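PDB 3GWK: ESAT-6-like protein SAG1039 from Streptococcus agalactiae serogroup V, which is of unknown function but, as a homodimeric member of the WXG100 (ESAT-6-like) family, is probably secreted through a type VII-like system. Local coordinates for residues P10-T21 / N75-E86. Sequence-based numbering, arbitrary orientation.
With SO4 (sulfate ion), chain C.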
# COMPACT_ATOMS: atom_id res chain seq x y z
N PRO A 10 2.50 23.51 -14.42
CA PRO A 10 2.89 23.39 -13.00
C PRO A 10 1.78 22.99 -12.07
O PRO A 10 1.92 22.18 -11.15
CB PRO A 10 3.47 24.79 -12.68
CG PRO A 10 4.07 25.22 -14.06
CD PRO A 10 3.06 24.72 -15.09
N GLU A 11 0.61 23.56 -12.31
CA GLU A 11 -0.55 23.26 -11.47
C GLU A 11 -0.99 21.78 -11.59
O GLU A 11 -1.33 21.13 -10.60
CB GLU A 11 -1.71 24.16 -11.93
CG GLU A 11 -1.48 25.62 -11.65
CD GLU A 11 -0.42 26.37 -12.48
OE1 GLU A 11 0.01 27.35 -11.80
OE2 GLU A 11 -0.02 26.08 -13.70
N GLU A 12 -0.95 21.29 -12.82
CA GLU A 12 -1.27 19.90 -13.02
C GLU A 12 -0.24 18.98 -12.38
O GLU A 12 -0.58 17.97 -11.79
CB GLU A 12 -1.40 19.55 -14.48
CG GLU A 12 -2.68 20.15 -15.11
CD GLU A 12 -2.77 19.94 -16.61
OE1 GLU A 12 -1.74 20.13 -17.28
OE2 GLU A 12 -3.87 19.66 -17.09
N LEU A 13 1.05 19.33 -12.51
CA LEU A 13 2.11 18.57 -11.89
C LEU A 13 1.89 18.52 -10.35
O LEU A 13 2.03 17.48 -9.74
CB LEU A 13 3.46 19.17 -12.22
CG LEU A 13 3.92 18.97 -13.65
CD1 LEU A 13 5.03 19.92 -14.04
CD2 LEU A 13 4.35 17.58 -13.88
N ARG A 14 1.52 19.64 -9.73
CA ARG A 14 1.28 19.71 -8.31
C ARG A 14 0.07 18.88 -7.89
O ARG A 14 0.08 18.20 -6.88
CB ARG A 14 1.15 21.18 -7.89
CG ARG A 14 2.50 21.88 -7.95
CD ARG A 14 2.32 23.38 -7.85
NE ARG A 14 3.65 24.01 -7.91
CZ ARG A 14 3.89 25.17 -8.50
NH1 ARG A 14 2.91 25.87 -9.01
NH2 ARG A 14 5.15 25.60 -8.57
N SER A 15 -0.97 18.89 -8.73
CA SER A 15 -2.16 18.11 -8.38
C SER A 15 -1.84 16.60 -8.46
O SER A 15 -2.24 15.80 -7.60
CB SER A 15 -3.21 18.40 -9.41
OG SER A 15 -3.69 19.69 -9.19
N SER A 16 -1.05 16.18 -9.47
CA SER A 16 -0.62 14.80 -9.55
C SER A 16 0.24 14.45 -8.39
O SER A 16 0.03 13.40 -7.77
CB SER A 16 0.07 14.56 -10.89
OG SER A 16 -0.80 14.61 -11.98
N ALA A 17 1.20 15.32 -8.03
CA ALA A 17 2.09 15.06 -6.93
C ALA A 17 1.35 14.72 -5.65
O ALA A 17 1.72 13.85 -4.91
CB ALA A 17 3.03 16.28 -6.70
N GLN A 18 0.31 15.48 -5.36
CA GLN A 18 -0.44 15.29 -4.14
C GLN A 18 -0.99 13.85 -4.05
O GLN A 18 -1.04 13.26 -2.96
CB GLN A 18 -1.60 16.28 -4.01
CG GLN A 18 -2.54 16.04 -2.89
CD GLN A 18 -1.91 16.09 -1.55
OE1 GLN A 18 -0.97 16.80 -1.29
NE2 GLN A 18 -2.45 15.26 -0.66
N LYS A 19 -1.42 13.31 -5.18
CA LYS A 19 -1.97 11.93 -5.20
C LYS A 19 -0.86 10.95 -4.75
O LYS A 19 -1.12 9.95 -4.09
CB LYS A 19 -2.49 11.59 -6.59
CG LYS A 19 -3.61 12.53 -7.08
CD LYS A 19 -3.96 12.35 -8.55
CE LYS A 19 -4.63 13.63 -9.07
NZ LYS A 19 -4.98 13.51 -10.53
N TYR A 20 0.39 11.19 -5.22
CA TYR A 20 1.46 10.29 -4.89
C TYR A 20 1.84 10.39 -3.42
O TYR A 20 2.05 9.35 -2.77
CB TYR A 20 2.70 10.55 -5.78
CG TYR A 20 2.53 10.06 -7.20
CD1 TYR A 20 1.96 10.86 -8.15
CD2 TYR A 20 2.97 8.81 -7.57
CE1 TYR A 20 1.78 10.40 -9.48
CE2 TYR A 20 2.78 8.34 -8.90
CZ TYR A 20 2.20 9.14 -9.80
OH TYR A 20 2.02 8.71 -11.07
N THR A 21 1.90 11.60 -2.89
CA THR A 21 2.29 11.66 -1.49
C THR A 21 1.16 11.08 -0.58
O THR A 21 1.43 10.42 0.41
CB THR A 21 2.67 13.08 -1.05
OG1 THR A 21 3.28 13.03 0.22
CG2 THR A 21 1.58 14.07 -1.05
N ASN A 75 6.39 12.25 -5.90
CA ASN A 75 5.84 13.54 -5.41
C ASN A 75 6.94 14.61 -5.44
O ASN A 75 6.75 15.68 -6.00
CB ASN A 75 5.35 13.32 -4.01
CG ASN A 75 4.99 14.61 -3.33
OD1 ASN A 75 4.20 15.40 -3.86
ND2 ASN A 75 5.56 14.86 -2.18
N GLN A 76 8.09 14.31 -4.88
CA GLN A 76 9.15 15.33 -4.80
C GLN A 76 9.60 15.72 -6.19
O GLN A 76 9.82 16.93 -6.40
CB GLN A 76 10.33 14.75 -4.07
CG GLN A 76 10.05 14.56 -2.57
CD GLN A 76 9.73 15.86 -1.85
OE1 GLN A 76 10.36 16.88 -2.12
NE2 GLN A 76 8.70 15.84 -0.98
N GLN A 77 9.74 14.80 -7.10
CA GLN A 77 10.20 15.16 -8.46
C GLN A 77 9.21 16.06 -9.12
O GLN A 77 9.59 17.05 -9.74
CB GLN A 77 10.40 13.93 -9.35
CG GLN A 77 11.35 12.86 -8.89
CD GLN A 77 12.55 13.43 -8.34
OE1 GLN A 77 13.30 14.22 -9.03
NE2 GLN A 77 12.78 13.17 -7.05
N LEU A 78 7.91 15.70 -9.03
CA LEU A 78 6.89 16.47 -9.73
C LEU A 78 6.81 17.88 -9.15
O LEU A 78 6.68 18.87 -9.88
CB LEU A 78 5.52 15.81 -9.64
CG LEU A 78 5.45 14.44 -10.34
CD1 LEU A 78 4.12 13.85 -10.10
CD2 LEU A 78 5.78 14.57 -11.83
N LEU A 79 6.91 18.04 -7.81
CA LEU A 79 6.91 19.36 -7.18
C LEU A 79 8.10 20.18 -7.65
O LEU A 79 7.98 21.38 -7.94
CB LEU A 79 6.93 19.26 -5.65
CG LEU A 79 5.71 18.64 -5.01
CD1 LEU A 79 5.91 18.58 -3.51
CD2 LEU A 79 4.44 19.46 -5.32
N LYS A 80 9.27 19.56 -7.68
CA LYS A 80 10.47 20.30 -8.08
C LYS A 80 10.41 20.74 -9.52
O LYS A 80 10.82 21.85 -9.86
CB LYS A 80 11.69 19.48 -7.74
CG LYS A 80 11.88 19.45 -6.21
CD LYS A 80 12.90 18.47 -5.75
CE LYS A 80 12.96 18.33 -4.21
NZ LYS A 80 13.47 19.58 -3.60
N VAL A 81 9.96 19.84 -10.39
CA VAL A 81 9.81 20.16 -11.81
C VAL A 81 8.77 21.30 -11.98
O VAL A 81 9.03 22.21 -12.74
CB VAL A 81 9.50 18.92 -12.60
CG1 VAL A 81 9.08 19.25 -14.02
CG2 VAL A 81 10.66 17.98 -12.59
N ALA A 82 7.66 21.23 -11.26
CA ALA A 82 6.66 22.26 -11.34
C ALA A 82 7.27 23.63 -10.99
O ALA A 82 7.05 24.63 -11.67
CB ALA A 82 5.49 21.99 -10.41
N ASP A 83 8.09 23.67 -9.91
CA ASP A 83 8.70 24.95 -9.52
C ASP A 83 9.63 25.46 -10.59
O ASP A 83 9.69 26.66 -10.91
CB ASP A 83 9.50 24.79 -8.23
CG ASP A 83 8.65 24.77 -6.97
OD1 ASP A 83 7.48 25.11 -7.07
OD2 ASP A 83 9.18 24.42 -5.93
N ILE A 84 10.42 24.56 -11.18
CA ILE A 84 11.36 24.99 -12.25
C ILE A 84 10.61 25.52 -13.46
O ILE A 84 11.00 26.56 -14.05
CB ILE A 84 12.30 23.84 -12.65
CG1 ILE A 84 13.25 23.50 -11.48
CG2 ILE A 84 13.08 24.17 -13.88
CD1 ILE A 84 13.89 22.14 -11.57
N ILE A 85 9.54 24.85 -13.84
CA ILE A 85 8.77 25.32 -14.98
C ILE A 85 8.11 26.67 -14.65
O ILE A 85 8.14 27.60 -15.49
CB ILE A 85 7.73 24.30 -15.44
CG1 ILE A 85 8.45 23.06 -15.94
CG2 ILE A 85 6.80 24.87 -16.49
CD1 ILE A 85 7.53 21.89 -16.30
N GLU A 86 7.49 26.81 -13.49
CA GLU A 86 6.85 28.07 -13.14
C GLU A 86 7.86 29.23 -13.15
O GLU A 86 7.55 30.32 -13.68
CB GLU A 86 6.25 27.93 -11.77
CG GLU A 86 5.52 29.14 -11.30
CD GLU A 86 4.70 28.72 -10.07
OE1 GLU A 86 5.37 28.43 -9.10
OE2 GLU A 86 3.47 28.42 -10.20
S SO4 C . 15.38 14.82 -4.60
O1 SO4 C . 14.14 14.65 -3.78
O2 SO4 C . 15.47 16.22 -5.01
O3 SO4 C . 16.58 14.38 -3.86
O4 SO4 C . 15.29 14.00 -5.77
O HOH W 1 2.14 28.33 -12.62
O HOH W 2 5.84 22.74 -6.68
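Residues 10-21 and 75-86 run antiparallel, their helix axes inclined at 165° and 8.4 Å apart at closest approach. P10 faces A82 and A17 faces N75, each pair with CA atoms 4.3 Å apart, whereas the leucines between them hold the backbones further off. L13 is a knob among L78, V81, A82 and I85: its CB lies on A82 CB, CD1 reaches I85 CD1, and CD2 meets L78 CD2 at 3.9 Å, the two leucine side chains crossing at about a right angle. L78 returns the fit as a knob among L13, S16, A17 and Y20. At the start of helix 10-44 the P10 ring sets CG against I85 CG2 (3.7 Å). This antiparallel pair belongs to the helix-turn-helix hairpin of a WXG100 protein, two of which form the homodimer's four-helix bundle; I41 of the second subunit packs on both L78 and Y20. On the more open flank, R14 stretches from CG to NE across A82, whose CB lies over one guanidinium face, 3.7 Å from NE. R14, D83 and E86 form a salt-bridge network. R14 NH1 gives a nearly straight bond to E86 OE2 (2.9 Å, 177°), on the syn side but tilted out of the carboxylate plane, and NH2 reaches OE1 from above that plane. NH2 also binds D83 OD1 at 2.8 Å, nearly along the C-O axis. Water 2 accepts from R14 NE and donates to D83 OD1 and L79 O, so three nitrogens fix the guanidinium's rotation. Water 1 donates to E86 OE2; its link to E11 is doubtful. N75 swings its CG to the far side from its own backbone N (chi1 170°), which lays the amide against T21, ND2 lying 3.6 Å from T21 CB; E72 accepts hydrogen bonds from N75 ND2 and T21 OG1.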